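Local coordinates for protein SeqA (Vibrio cholerae, PDB 3SK7) that probably acts as a negative regulator of replication initiation, binding pairs of hemimethylated GATC sequences at oriC so that newly replicated origins do not fire again, at residues L31-H35 and I75-F80; V54-E60 and P79-I83; K91-E96 and V112-I116. All coordinates share one frame; numbering follows the deposited sequence.

Contact 1: L31-H35 and I75-F80; sequences LSTLH and IPNTPF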
ATOM      1  N   LEU A  31      -1.293   1.329  -2.609  1.00  5.16           N
ATOM      2  CA  LEU A  31      -1.499   2.035  -1.346  1.00  5.10           C
ATOM      3  C   LEU A  31      -2.294   3.335  -1.528  1.00  5.64           C
ATOM      4  O   LEU A  31      -3.219   3.619  -0.761  1.00  5.80           O
ATOM      5  CB  LEU A  31      -0.183   2.309  -0.657  1.00  6.09           C
ATOM      6  CG  LEU A  31       0.587   1.075  -0.178  1.00  6.66           C
ATOM      7  CD1 LEU A  31       2.010   1.459   0.172  1.00  9.58           C
ATOM      8  CD2 LEU A  31      -0.086   0.429   1.003  1.00  7.60           C
ATOM      9  N   SER A  32      -1.949   4.114  -2.545  1.00  5.24           N
ATOM     10  CA  SER A  32      -2.681   5.352  -2.797  0.61  5.79           C
ATOM     11  C   SER A  32      -4.149   5.055  -3.030  1.00  5.09           C
ATOM     12  O   SER A  32      -5.030   5.815  -2.594  1.00  6.77           O
ATOM     13  CB  SER A  32      -2.131   6.082  -4.025  0.61  6.38           C
ATOM     14  OG  SER A  32      -0.814   6.578  -3.824  0.61  7.54           O
ATOM     15  N   THR A  33      -4.406   3.979  -3.759  1.00  6.32           N
ATOM     16  CA  THR A  33      -5.773   3.626  -4.121  1.00  5.43           C
ATOM     17  C   THR A  33      -6.571   3.164  -2.903  1.00  5.94           C
ATOM     18  O   THR A  33      -7.739   3.518  -2.741  1.00  5.57           O
ATOM     19  CB  THR A  33      -5.799   2.559  -5.205  1.00  5.77           C
ATOM     20  OG1 THR A  33      -5.165   3.053  -6.389  1.00  8.62           O
ATOM     21  CG2 THR A  33      -7.231   2.173  -5.555  1.00  7.78           C
ATOM     22  N   LEU A  34      -5.936   2.373  -2.044  1.00  6.51           N
ATOM     23  CA  LEU A  34      -6.591   1.921  -0.820  1.00  6.79           C
ATOM     24  C   LEU A  34      -6.994   3.109   0.022  1.00  5.20           C
ATOM     25  O   LEU A  34      -8.097   3.140   0.599  1.00  7.59           O
ATOM     26  CB  LEU A  34      -5.675   0.985  -0.028  1.00  6.50           C
ATOM     27  CG  LEU A  34      -5.496  -0.404  -0.642  1.00  6.88           C
ATOM     28  CD1 LEU A  34      -4.340  -1.100   0.017  1.00  5.27           C
ATOM     29  CD2 LEU A  34      -6.729  -1.244  -0.502  1.00  8.58           C
ATOM     30  N   HIS A  35      -6.105   4.093   0.114  1.00  6.07           N
ATOM     31  CA  HIS A  35      -6.430   5.300   0.859  1.00  6.54           C
ATOM     32  C   HIS A  35      -7.585   6.082   0.235  1.00  6.88           C
ATOM     33  O   HIS A  35      -8.453   6.596   0.940  1.00  9.37           O
ATOM     34  CB  HIS A  35      -5.195   6.183   0.977  1.00  8.04           C
ATOM     35  CG  HIS A  35      -5.438   7.500   1.653  1.00  8.13           C
ATOM     36  ND1 HIS A  35      -5.764   8.632   0.961  1.00  9.88           N
ATOM     37  CD2 HIS A  35      -5.391   7.835   2.963  1.00  9.26           C
ATOM     38  CE1 HIS A  35      -5.907   9.644   1.822  1.00 10.68           C
ATOM     39  NE2 HIS A  35      -5.683   9.181   3.033  1.00 13.01           N
ATOM     40  N   ILE A  75       3.564   8.354   0.135  1.00  6.45           N
ATOM     41  CA  ILE A  75       2.524   7.698  -0.643  1.00  7.64           C
ATOM     42  C   ILE A  75       1.690   8.760  -1.353  1.00  9.05           C
ATOM     43  O   ILE A  75       1.037   9.571  -0.731  1.00 11.13           O
ATOM     44  CB  ILE A  75       1.625   6.830   0.236  1.00  6.56           C
ATOM     45  CG1 ILE A  75       2.461   5.789   0.958  1.00  7.56           C
ATOM     46  CG2 ILE A  75       0.581   6.120  -0.601  1.00  9.09           C
ATOM     47  CD1 ILE A  75       1.691   5.020   2.043  1.00  8.40           C
ATOM     48  N   PRO A  76       1.762   8.789  -2.680  1.00  9.28           N
ATOM     49  CA  PRO A  76       1.132   9.884  -3.416  1.00 11.35           C
ATOM     50  C   PRO A  76      -0.352  10.092  -3.104  1.00  9.69           C
ATOM     51  O   PRO A  76      -1.098   9.116  -2.922  1.00  9.09           O
ATOM     52  CB  PRO A  76       1.307   9.459  -4.885  1.00 11.77           C
ATOM     53  CG  PRO A  76       2.507   8.619  -4.889  1.00 13.13           C
ATOM     54  CD  PRO A  76       2.463   7.856  -3.568  1.00  9.55           C
ATOM     55  N   ASN A  77      -0.750  11.360  -3.009  1.00 14.04           N
ATOM     56  CA  ASN A  77      -2.127  11.739  -2.760  0.67 12.46           C
ATOM     57  C   ASN A  77      -2.608  11.284  -1.389  1.00 13.00           C
ATOM     58  O   ASN A  77      -3.787  11.108  -1.153  1.00 17.22           O
ATOM     59  CB  ASN A  77      -3.028  11.200  -3.867  0.67 15.27           C
ATOM     60  CG  ASN A  77      -2.661  11.754  -5.224  0.67 25.98           C
ATOM     61  OD1 ASN A  77      -2.515  11.018  -6.198  0.67 31.01           O
ATOM     62  ND2 ASN A  77      -2.492  13.064  -5.286  0.67 26.49           N
ATOM     63  N   THR A  78      -1.664  11.109  -0.482  1.00 11.62           N
ATOM     64  CA  THR A  78      -1.986  10.799   0.914  1.00 11.36           C
ATOM     65  C   THR A  78      -1.049  11.584   1.815  1.00 12.48           C
ATOM     66  O   THR A  78      -0.040  12.105   1.362  1.00 14.93           O
ATOM     67  CB  THR A  78      -1.833   9.273   1.295  1.00 11.14           C
ATOM     68  OG1 THR A  78      -0.491   9.000   1.624  1.00 12.48           O
ATOM     69  CG2 THR A  78      -2.263   8.363   0.195  1.00 10.21           C
ATOM     70  N   PRO A  79      -1.364  11.621   3.111  1.00 10.88           N
ATOM     71  CA  PRO A  79      -0.488  12.257   4.099  1.00 10.82           C
ATOM     72  C   PRO A  79       0.535  11.293   4.692  1.00 10.44           C
ATOM     73  O   PRO A  79       1.260  11.641   5.620  1.00 13.19           O
ATOM     74  CB  PRO A  79      -1.465  12.704   5.181  1.00 13.28           C
ATOM     75  CG  PRO A  79      -2.558  11.735   5.115  1.00 13.70           C
ATOM     76  CD  PRO A  79      -2.699  11.358   3.666  1.00 11.55           C
ATOM     77  N   PHE A  80       0.587  10.079   4.174  1.00  7.94           N
ATOM     78  CA  PHE A  80       1.398   9.015   4.752  1.00  7.84           C
ATOM     79  C   PHE A  80       2.697   8.733   4.013  1.00  7.05           C
ATOM     80  O   PHE A  80       2.853   9.101   2.837  1.00  7.34           O
ATOM     81  CB  PHE A  80       0.551   7.734   4.882  1.00 10.12           C
ATOM     82  CG  PHE A  80      -0.664   7.910   5.746  1.00  9.88           C
ATOM     83  CD1 PHE A  80      -0.549   8.098   7.118  1.00 11.83           C
ATOM     84  CD2 PHE A  80      -1.929   7.963   5.201  1.00 11.40           C
ATOM     85  CE1 PHE A  80      -1.659   8.276   7.910  1.00 15.77           C
ATOM     86  CE2 PHE A  80      -3.041   8.154   6.018  1.00 13.29           C
ATOM     87  CZ  PHE A  80      -2.880   8.319   7.368  1.00 11.66           C
TER
HETATM   88  O   HOH W   1      -5.545   8.808  -1.917  1.00 21.15           O

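Contact 2: V54-E60 and P79-I83; sequences VYFADNE and PFWVI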
ATOM      1  N   VAL A  54       7.817  -0.699  12.543  1.00 23.79           N
ATOM      2  CA  VAL A  54       6.968   0.348  11.985  1.00 19.74           C
ATOM      3  C   VAL A  54       7.189   0.396  10.485  1.00 17.50           C
ATOM      4  O   VAL A  54       8.316   0.534  10.032  1.00 20.28           O
ATOM      5  CB  VAL A  54       7.312   1.745  12.590  1.00 24.48           C
ATOM      6  CG1 VAL A  54       6.400   2.837  12.036  1.00 24.04           C
ATOM      7  CG2 VAL A  54       7.175   1.704  14.085  1.00 30.59           C
ATOM      8  N   TYR A  55       6.104   0.297   9.729  1.00 13.61           N
ATOM      9  CA  TYR A  55       6.165   0.371   8.294  1.00 11.60           C
ATOM     10  C   TYR A  55       5.666   1.703   7.759  1.00  9.70           C
ATOM     11  O   TYR A  55       6.151   2.155   6.718  1.00  9.92           O
ATOM     12  CB  TYR A  55       5.313  -0.750   7.679  1.00 17.35           C
ATOM     13  CG  TYR A  55       5.870  -2.123   7.837  1.00 24.74           C
ATOM     14  CD1 TYR A  55       7.188  -2.398   7.519  1.00 28.69           C
ATOM     15  CD2 TYR A  55       5.078  -3.156   8.284  1.00 28.83           C
ATOM     16  CE1 TYR A  55       7.714  -3.682   7.656  1.00 32.46           C
ATOM     17  CE2 TYR A  55       5.595  -4.444   8.425  1.00 33.64           C
ATOM     18  CZ  TYR A  55       6.916  -4.684   8.113  1.00 31.43           C
ATOM     19  OH  TYR A  55       7.447  -5.947   8.250  1.00 37.33           O
ATOM     20  N   PHE A  56       4.700   2.308   8.438  1.00  9.27           N
ATOM     21  CA  PHE A  56       4.045   3.516   7.983  1.00  8.30           C
ATOM     22  C   PHE A  56       4.155   4.614   9.032  1.00  9.62           C
ATOM     23  O   PHE A  56       4.186   4.340  10.246  1.00 10.48           O
ATOM     24  CB  PHE A  56       2.571   3.263   7.728  1.00  8.39           C
ATOM     25  CG  PHE A  56       2.308   2.240   6.663  1.00  8.49           C
ATOM     26  CD1 PHE A  56       2.103   0.912   6.983  1.00  9.86           C
ATOM     27  CD2 PHE A  56       2.262   2.618   5.335  1.00  7.96           C
ATOM     28  CE1 PHE A  56       1.885  -0.030   5.986  1.00  9.53           C
ATOM     29  CE2 PHE A  56       2.028   1.688   4.338  1.00  9.64           C
ATOM     30  CZ  PHE A  56       1.834   0.376   4.659  1.00 11.39           C
ATOM     31  N   ALA A  57       4.137   5.849   8.544  1.00  9.99           N
ATOM     32  CA  ALA A  57       4.050   7.006   9.409  1.00  8.78           C
ATOM     33  C   ALA A  57       3.332   8.129   8.686  1.00  8.89           C
ATOM     34  O   ALA A  57       3.073   8.022   7.488  1.00 10.14           O
ATOM     35  CB  ALA A  57       5.431   7.464   9.869  1.00 10.50           C
ATOM     36  N   ASP A  58       3.047   9.219   9.390  1.00 11.27           N
ATOM     37  CA  ASP A  58       2.498  10.422   8.763  1.00 12.41           C
ATOM     38  C   ASP A  58       3.563  11.471   8.487  1.00 12.98           C
ATOM     39  O   ASP A  58       3.254  12.597   8.113  1.00 15.23           O
ATOM     40  CB  ASP A  58       1.311  10.998   9.545  1.00 13.68           C
ATOM     41  CG  ASP A  58       1.734  11.760  10.776  1.00 16.46           C
ATOM     42  OD1 ASP A  58       2.874  11.570  11.242  1.00 19.82           O
ATOM     43  OD2 ASP A  58       0.907  12.542  11.293  1.00 20.28           O
ATOM     44  N   ASN A  59       4.820  11.069   8.594  1.00 11.55           N
ATOM     45  CA  ASN A  59       5.946  11.942   8.287  1.00 11.33           C
ATOM     46  C   ASN A  59       7.241  11.147   8.091  1.00 12.17           C
ATOM     47  O   ASN A  59       7.375  10.042   8.587  1.00 12.46           O
ATOM     48  CB  ASN A  59       6.129  12.976   9.377  1.00 14.54           C
ATOM     49  CG  ASN A  59       6.622  12.368  10.683  1.00 15.81           C
ATOM     50  OD1 ASN A  59       7.815  12.353  10.948  1.00 19.88           O
ATOM     51  ND2 ASN A  59       5.703  11.812  11.472  1.00 20.47           N
ATOM     52  N   GLU A  60       8.187  11.713   7.346  1.00 12.43           N
ATOM     53  CA  GLU A  60       9.428  11.033   7.000  1.00 12.42           C
ATOM     54  C   GLU A  60      10.314  10.745   8.224  1.00 13.47           C
ATOM     55  O   GLU A  60      10.937   9.683   8.337  1.00 12.10           O
ATOM     56  CB  GLU A  60      10.200  11.908   6.011  1.00 14.34           C
ATOM     57  CG  GLU A  60      11.497  11.318   5.545  1.00 16.60           C
ATOM     58  CD  GLU A  60      12.201  12.166   4.504  1.00 16.70           C
ATOM     59  OE1 GLU A  60      11.931  13.390   4.403  1.00 17.67           O
ATOM     60  OE2 GLU A  60      13.044  11.592   3.806  1.00 19.73           O
ATOM     61  N   PRO A  79      -1.364  11.621   3.111  1.00 10.88           N
ATOM     62  CA  PRO A  79      -0.488  12.257   4.099  1.00 10.82           C
ATOM     63  C   PRO A  79       0.535  11.293   4.692  1.00 10.44           C
ATOM     64  O   PRO A  79       1.260  11.641   5.620  1.00 13.19           O
ATOM     65  CB  PRO A  79      -1.465  12.704   5.181  1.00 13.28           C
ATOM     66  CG  PRO A  79      -2.558  11.735   5.115  1.00 13.70           C
ATOM     67  CD  PRO A  79      -2.699  11.358   3.666  1.00 11.55           C
ATOM     68  N   PHE A  80       0.587  10.079   4.174  1.00  7.94           N
ATOM     69  CA  PHE A  80       1.398   9.015   4.752  1.00  7.84           C
ATOM     70  C   PHE A  80       2.697   8.733   4.013  1.00  7.05           C
ATOM     71  O   PHE A  80       2.853   9.101   2.837  1.00  7.34           O
ATOM     72  CB  PHE A  80       0.551   7.734   4.882  1.00 10.12           C
ATOM     73  CG  PHE A  80      -0.664   7.910   5.746  1.00  9.88           C
ATOM     74  CD1 PHE A  80      -0.549   8.098   7.118  1.00 11.83           C
ATOM     75  CD2 PHE A  80      -1.929   7.963   5.201  1.00 11.40           C
ATOM     76  CE1 PHE A  80      -1.659   8.276   7.910  1.00 15.77           C
ATOM     77  CE2 PHE A  80      -3.041   8.154   6.018  1.00 13.29           C
ATOM     78  CZ  PHE A  80      -2.880   8.319   7.368  1.00 11.66           C
ATOM     79  N   TRP A  81       3.606   8.061   4.717  1.00  8.31           N
ATOM     80  CA  TRP A  81       4.915   7.639   4.264  1.00  8.39           C
ATOM     81  C   TRP A  81       5.059   6.162   4.567  1.00  7.29           C
ATOM     82  O   TRP A  81       4.432   5.646   5.510  1.00  7.53           O
ATOM     83  CB  TRP A  81       6.018   8.391   5.021  1.00  9.22           C
ATOM     84  CG  TRP A  81       6.097   9.857   4.661  1.00  8.48           C
ATOM     85  CD1 TRP A  81       5.194  10.837   4.964  1.00 10.32           C
ATOM     86  CD2 TRP A  81       7.129  10.480   3.905  1.00  9.42           C
ATOM     87  NE1 TRP A  81       5.608  12.043   4.432  1.00 11.45           N
ATOM     88  CE2 TRP A  81       6.787  11.843   3.767  1.00 10.65           C
ATOM     89  CE3 TRP A  81       8.306  10.024   3.322  1.00 10.21           C
ATOM     90  CZ2 TRP A  81       7.590  12.747   3.076  1.00 12.59           C
ATOM     91  CZ3 TRP A  81       9.102  10.924   2.654  1.00 10.96           C
ATOM     92  CH2 TRP A  81       8.740  12.266   2.530  1.00 12.55           C
ATOM     93  N   VAL A  82       5.871   5.478   3.757  1.00  6.83           N
ATOM     94  CA  VAL A  82       6.118   4.051   3.944  1.00  7.22           C
ATOM     95  C   VAL A  82       7.585   3.728   3.744  1.00  8.90           C
ATOM     96  O   VAL A  82       8.262   4.386   2.963  1.00  9.95           O
ATOM     97  CB  VAL A  82       5.224   3.222   2.997  1.00  8.46           C
ATOM     98  CG1 VAL A  82       5.564   3.459   1.528  1.00  8.61           C
ATOM     99  CG2 VAL A  82       5.300   1.754   3.297  1.00  7.68           C
ATOM    100  N   ILE A  83       8.094   2.749   4.479  1.00  7.35           N
ATOM    101  CA  ILE A  83       9.455   2.298   4.279  1.00  9.36           C
ATOM    102  C   ILE A  83       9.569   1.468   2.986  1.00  9.80           C
ATOM    103  O   ILE A  83       8.669   0.695   2.635  1.00 11.37           O
ATOM    104  CB  ILE A  83      10.014   1.544   5.489  1.00 10.84           C
ATOM    105  CG1 ILE A  83       9.354   0.185   5.657  1.00 13.66           C
ATOM    106  CG2 ILE A  83       9.850   2.385   6.759  1.00 14.13           C
ATOM    107  CD1 ILE A  83       9.997  -0.645   6.745  1.00 16.61           C
TER

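Contact 3: K91-E96 and V112-I116; sequences KQQMVE and VTHSI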
ATOM      1  N   LYS A  91       6.889  -6.254   0.348  1.00  8.64           N
ATOM      2  CA  LYS A  91       5.850  -5.325  -0.109  1.00  8.68           C
ATOM      3  C   LYS A  91       4.480  -6.038  -0.169  1.00  9.61           C
ATOM      4  O   LYS A  91       3.434  -5.471   0.214  1.00  8.11           O
ATOM      5  CB  LYS A  91       6.194  -4.759  -1.483  1.00  8.25           C
ATOM      6  CG  LYS A  91       7.286  -3.705  -1.456  1.00  8.95           C
ATOM      7  CD  LYS A  91       7.609  -3.255  -2.872  1.00 10.84           C
ATOM      8  CE  LYS A  91       8.724  -2.201  -2.905  1.00 12.54           C
ATOM      9  NZ  LYS A  91      10.067  -2.728  -2.431  1.00 12.95           N
ATOM     10  N   GLN A  92       4.485  -7.277  -0.662  1.00  7.02           N
ATOM     11  CA  GLN A  92       3.251  -8.061  -0.729  1.00  7.24           C
ATOM     12  C   GLN A  92       2.680  -8.269   0.668  1.00  8.07           C
ATOM     13  O   GLN A  92       1.467  -8.122   0.898  1.00  9.70           O
ATOM     14  CB  GLN A  92       3.530  -9.404  -1.424  1.00  9.96           C
ATOM     15  CG  GLN A  92       3.798  -9.280  -2.912  1.00 12.06           C
ATOM     16  CD  GLN A  92       4.302 -10.552  -3.531  1.00 16.09           C
ATOM     17  OE1 GLN A  92       4.976 -11.363  -2.898  1.00 19.16           O
ATOM     18  NE2 GLN A  92       4.020 -10.709  -4.797  1.00 23.21           N
ATOM     19  N   GLN A  93       3.545  -8.627   1.612  1.00  9.28           N
ATOM     20  CA  GLN A  93       3.081  -8.863   2.977  1.00  9.24           C
ATOM     21  C   GLN A  93       2.506  -7.622   3.621  1.00  8.40           C
ATOM     22  O   GLN A  93       1.543  -7.686   4.375  1.00  9.79           O
ATOM     23  CB  GLN A  93       4.244  -9.378   3.843  1.00 14.05           C
ATOM     24  CG  GLN A  93       4.722 -10.754   3.431  1.00 22.49           C
ATOM     25  CD  GLN A  93       5.894 -11.260   4.268  1.00 32.68           C
ATOM     26  OE1 GLN A  93       6.634 -10.474   4.852  1.00 37.13           O
ATOM     27  NE2 GLN A  93       6.052 -12.580   4.340  1.00 37.96           N
ATOM     28  N   MET A  94       3.113  -6.485   3.340  1.00  7.65           N
ATOM     29  CA  MET A  94       2.634  -5.214   3.888  1.00  9.79           C
ATOM     30  C   MET A  94       1.242  -4.877   3.354  1.00  6.19           C
ATOM     31  O   MET A  94       0.347  -4.460   4.107  1.00  8.64           O
ATOM     32  CB  MET A  94       3.609  -4.100   3.537  1.00 12.29           C
ATOM     33  CG  MET A  94       4.988  -4.304   4.160  1.00 14.15           C
ATOM     34  SD  MET A  94       6.304  -3.273   3.474  1.00 19.44           S
ATOM     35  CE  MET A  94       5.633  -1.717   3.987  1.00 11.71           C
ATOM     36  N   VAL A  95       1.069  -5.049   2.044  1.00  6.51           N
ATOM     37  CA  VAL A  95      -0.227  -4.769   1.438  1.00  6.13           C
ATOM     38  C   VAL A  95      -1.304  -5.745   1.955  1.00  6.91           C
ATOM     39  O   VAL A  95      -2.436  -5.354   2.226  1.00  7.87           O
ATOM     40  CB  VAL A  95      -0.145  -4.822  -0.095  1.00  7.03           C
ATOM     41  CG1 VAL A  95      -1.529  -4.884  -0.711  1.00  7.57           C
ATOM     42  CG2 VAL A  95       0.605  -3.628  -0.637  1.00  9.24           C
ATOM     43  N   GLU A  96      -0.933  -7.006   2.098  1.00  6.47           N
ATOM     44  CA  GLU A  96      -1.861  -7.964   2.655  1.00  7.68           C
ATOM     45  C   GLU A  96      -2.304  -7.573   4.064  1.00  8.86           C
ATOM     46  O   GLU A  96      -3.490  -7.605   4.370  1.00 10.03           O
ATOM     47  CB  GLU A  96      -1.224  -9.360   2.695  1.00 10.85           C
ATOM     48  CG  GLU A  96      -2.094 -10.402   3.384  1.00 13.47           C
ATOM     49  CD  GLU A  96      -1.438 -11.749   3.489  1.00 21.11           C
ATOM     50  OE1 GLU A  96      -0.179 -11.845   3.504  1.00 26.39           O
ATOM     51  OE2 GLU A  96      -2.202 -12.720   3.586  1.00 29.36           O
ATOM     52  N   VAL A 112      -4.364  -8.689  -5.804  1.00  6.40           N
ATOM     53  CA  VAL A 112      -3.660  -7.422  -5.681  1.00  5.93           C
ATOM     54  C   VAL A 112      -2.178  -7.644  -5.321  1.00  9.11           C
ATOM     55  O   VAL A 112      -1.280  -7.051  -5.939  1.00  7.41           O
ATOM     56  CB  VAL A 112      -4.342  -6.519  -4.630  1.00  7.12           C
ATOM     57  CG1 VAL A 112      -3.497  -5.306  -4.298  1.00  7.08           C
ATOM     58  CG2 VAL A 112      -5.699  -6.046  -5.119  1.00  8.50           C
ATOM     59  N   THR A 113      -1.914  -8.505  -4.344  1.00  7.30           N
ATOM     60  CA  THR A 113      -0.534  -8.755  -3.962  1.00  7.71           C
ATOM     61  C   THR A 113       0.254  -9.479  -5.062  1.00  7.84           C
ATOM     62  O   THR A 113       1.437  -9.177  -5.281  1.00  8.80           O
ATOM     63  CB  THR A 113      -0.437  -9.546  -2.632  1.00  9.97           C
ATOM     64  OG1 THR A 113      -1.099 -10.809  -2.749  1.00 10.65           O
ATOM     65  CG2 THR A 113      -1.010  -8.762  -1.490  1.00 10.89           C
ATOM     66  N   HIS A 114      -0.389 -10.402  -5.771  1.00  7.43           N
ATOM     67  CA  HIS A 114       0.299 -11.062  -6.884  0.53  8.97           C
ATOM     68  C   HIS A 114       0.705 -10.103  -7.987  1.00  9.83           C
ATOM     69  O   HIS A 114       1.631 -10.394  -8.742  1.00 14.96           O
ATOM     70  CB  HIS A 114      -0.569 -12.184  -7.456  0.53 13.67           C
ATOM     71  CG  HIS A 114      -0.601 -13.407  -6.599  0.53 21.07           C
ATOM     72  ND1 HIS A 114      -1.099 -14.616  -7.045  0.53 26.70           N
ATOM     73  CD2 HIS A 114      -0.201 -13.620  -5.323  0.53 26.67           C
ATOM     74  CE1 HIS A 114      -1.002 -15.512  -6.085  0.53 23.52           C
ATOM     75  NE2 HIS A 114      -0.455 -14.933  -5.025  0.53 22.97           N
ATOM     76  N   SER A 115       0.052  -8.946  -8.059  1.00  8.61           N
ATOM     77  CA  SER A 115       0.299  -7.989  -9.130  1.00  9.30           C
ATOM     78  C   SER A 115       1.515  -7.112  -8.888  1.00 12.33           C
ATOM     79  O   SER A 115       1.975  -6.412  -9.806  1.00 13.59           O
ATOM     80  CB  SER A 115      -0.916  -7.089  -9.330  1.00 10.71           C
ATOM     81  OG  SER A 115      -0.958  -6.086  -8.319  1.00 14.18           O
ATOM     82  N   ILE A 116       2.015  -7.130  -7.665  1.00 12.04           N
ATOM     83  CA  ILE A 116       3.182  -6.345  -7.294  1.00 13.18           C
ATOM     84  C   ILE A 116       4.429  -7.033  -7.832  1.00 23.78           C
ATOM     85  O   ILE A 116       4.642  -8.245  -7.668  1.00 32.30           O
ATOM     86  CB  ILE A 116       3.313  -6.168  -5.782  1.00 11.79           C
ATOM     87  CG1 ILE A 116       2.060  -5.508  -5.218  1.00 13.35           C
ATOM     88  CG2 ILE A 116       4.567  -5.331  -5.437  1.00 15.52           C
ATOM     89  CD1 ILE A 116       2.003  -5.493  -3.707  1.00 13.63           C
ATOM     90  OXT ILE A 116       5.254  -6.359  -8.451  1.00 31.65           O
TER

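Contact 1: L31-H35 and I75-F80
His35 and Thr78 meet methyl to ring: CG2 of Thr78 stands over one face of the imidazole, 3.9 Å from the centroid of the His35 ring, a CH-pi contact. With CG anti to the backbone N (chi1 176°), the His35 ring leaves helix 23-37 toward the loop that links strands 73-74 and 81-82. Beyond the methyl, the imidazole reaches Pro79 CD with NE2, while its CD2 lies 3.9 Å from Phe80 CE2, at the edge of the phenyl ring and near its plane. The two rings are steeply inclined at 72°, and Phe42 of helix 39-47 also meets the imidazole.

One turn back, Ser32 OG donates to Pro76 O at 2.7 Å, the one direct hydrogen bond between the segments, approaching a little out of the carbonyl plane. The hydroxyl also lies within bonding distance of Met28 O of its own helix, its single proton shared by two carbonyls, and packs against the Pro76 ring at CD. Deeper in, Leu31 CB touches Ile75 CG2 at 3.9 Å, the two side chains crossing at about a right angle.

Residues Ile75 to Thr78 form a type II beta turn, with Asn77 in the left-handed region at its third position. Thr78 OG1 ties the turn to what follows: it donates to Ile75 O at 2.9 Å and accepts from Phe80 N in an ST turn. Its chi1 of 84° sets OG1 between the backbone N and carbonyl carbon, and CG2 is thereby turned toward the histidine.

A water in the imidazole plane lies 2.9 Å from His35 ND1 and donates to Ser32 O and Asn77 O. Helix and turn are thus joined by one direct bond and one bridging water, which with the methyl over the ring probably limits rotation of the imidazole.

Contact 2: V54-E60 and P79-I83
Trp81 lays its indole against the backbone of Asn59 and Glu60 and is the most extensively covered residue of this contact. Its CB lies 3.9 Å from Ala57 O, and CG, with chi1 -70° placing it anti to the carbonyl carbon, comes under Asn59 C. CD1 is 3.6 Å from Asn59 CA, and NE1 passes the same atom and Glu60 N. Across the ring fusion, CD2 and CE2 both face Glu60 N. The six-membered ring ends beneath the Glu60 side chain: CB sits 3.6 Å above its centroid, only 9° off the normal, in a CH-pi contact. CZ3 also meets Glu60 CG and CD, while CH2 approaches OE1; the carboxylate lies nearly parallel to the indole, the planes 16° apart.

The indole projects from a short antiparallel pairing that forms one edge of a three-stranded sheet, in which strand 81-82 is central. Ala57 and Trp81 make the hydrogen-bonded pair, with Trp81 N to Ala57 O at 2.8 Å and Ala57 N to Trp81 O in return. Ile83 N adds a bond to Tyr55 O. Phe56 and Val82 form the neighbouring non-hydrogen-bonded pair, their side chains side by side on the face turned to helices 23-37 and 39-47, with Phe56 CE2 3.4 Å from Val82 CG2.

On the Trp81 side of the sheet, Leu63 of helix 60-66 covers both Ala57 and the indole. Asn59 is the N-cap of that helix, and its ND2 donates to Asp58 OD1 at 2.8 Å, with the acceptor in its amide plane. At the other end, Ile83 CD1 meets the edge of the Tyr55 ring, 3.4 Å from Tyr55 CD1.

Contact 3: K91-E96 and V112-I116
Helix 88-101 and the C-terminal segment 112-116 come closest at Gln92 and Thr113, whose CA atoms are 5.0 Å apart. Gln92 reaches across to the other segment: CG lies anti to the carbonyl carbon (chi1 -71°) and the chain runs on extended, so that NE2 donates to Thr113 O at 3.0 Å. The bond is bent, 141° at the hydrogen, and NE2 stands above the carbonyl plane. Ile116 N reaches that oxygen from the opposite face, so two donors grip one carbonyl near the chain's end.

Beside this bond, Thr113 CG2 rests against Gln92 O and the CG1 methyl of Val95, while Thr113 OG1 turns back to Ile109 O in its own helix. The two methyls of Val95 part ways: CG1 also meets Val112 CG1 at 4.1 Å, and CG2 touches Ile116 CD1 at 3.9 Å.

Helix 23-37 borders this packing, with Phe27 against Lys91 and Val95, and Ile30 against Val112 and Ile116; its Arg26 forms a salt bridge with the C-terminal carboxylate. Val112 extends the apolar layer to Met8 and Leu12 of helix 3-12.

How the contacts relate
Contacts 1 and 2 share Pro79 and Phe80, their centres about 10 Å apart, and merge into one apolar layer: Ile75 CG1 packs on Val82 CG1 at 3.9 Å, and Leu31 CD2 on Phe56 CZ at 4.1 Å. Contact 3 lies on the opposite side of the chain's centre from both, its centre about 17 Å from that of contact 2 and 15 Å from that of contact 1. Segment 91-96 nevertheless touches contact 2 through Met94, which takes no part in the packing on 112-116; Met94 CE lies 3.6 Å from Val82 CG2. Helix 23-37 links the whole, bearing one segment of contact 1 and packing against contacts 2 and 3. No DNA is present to relate them to.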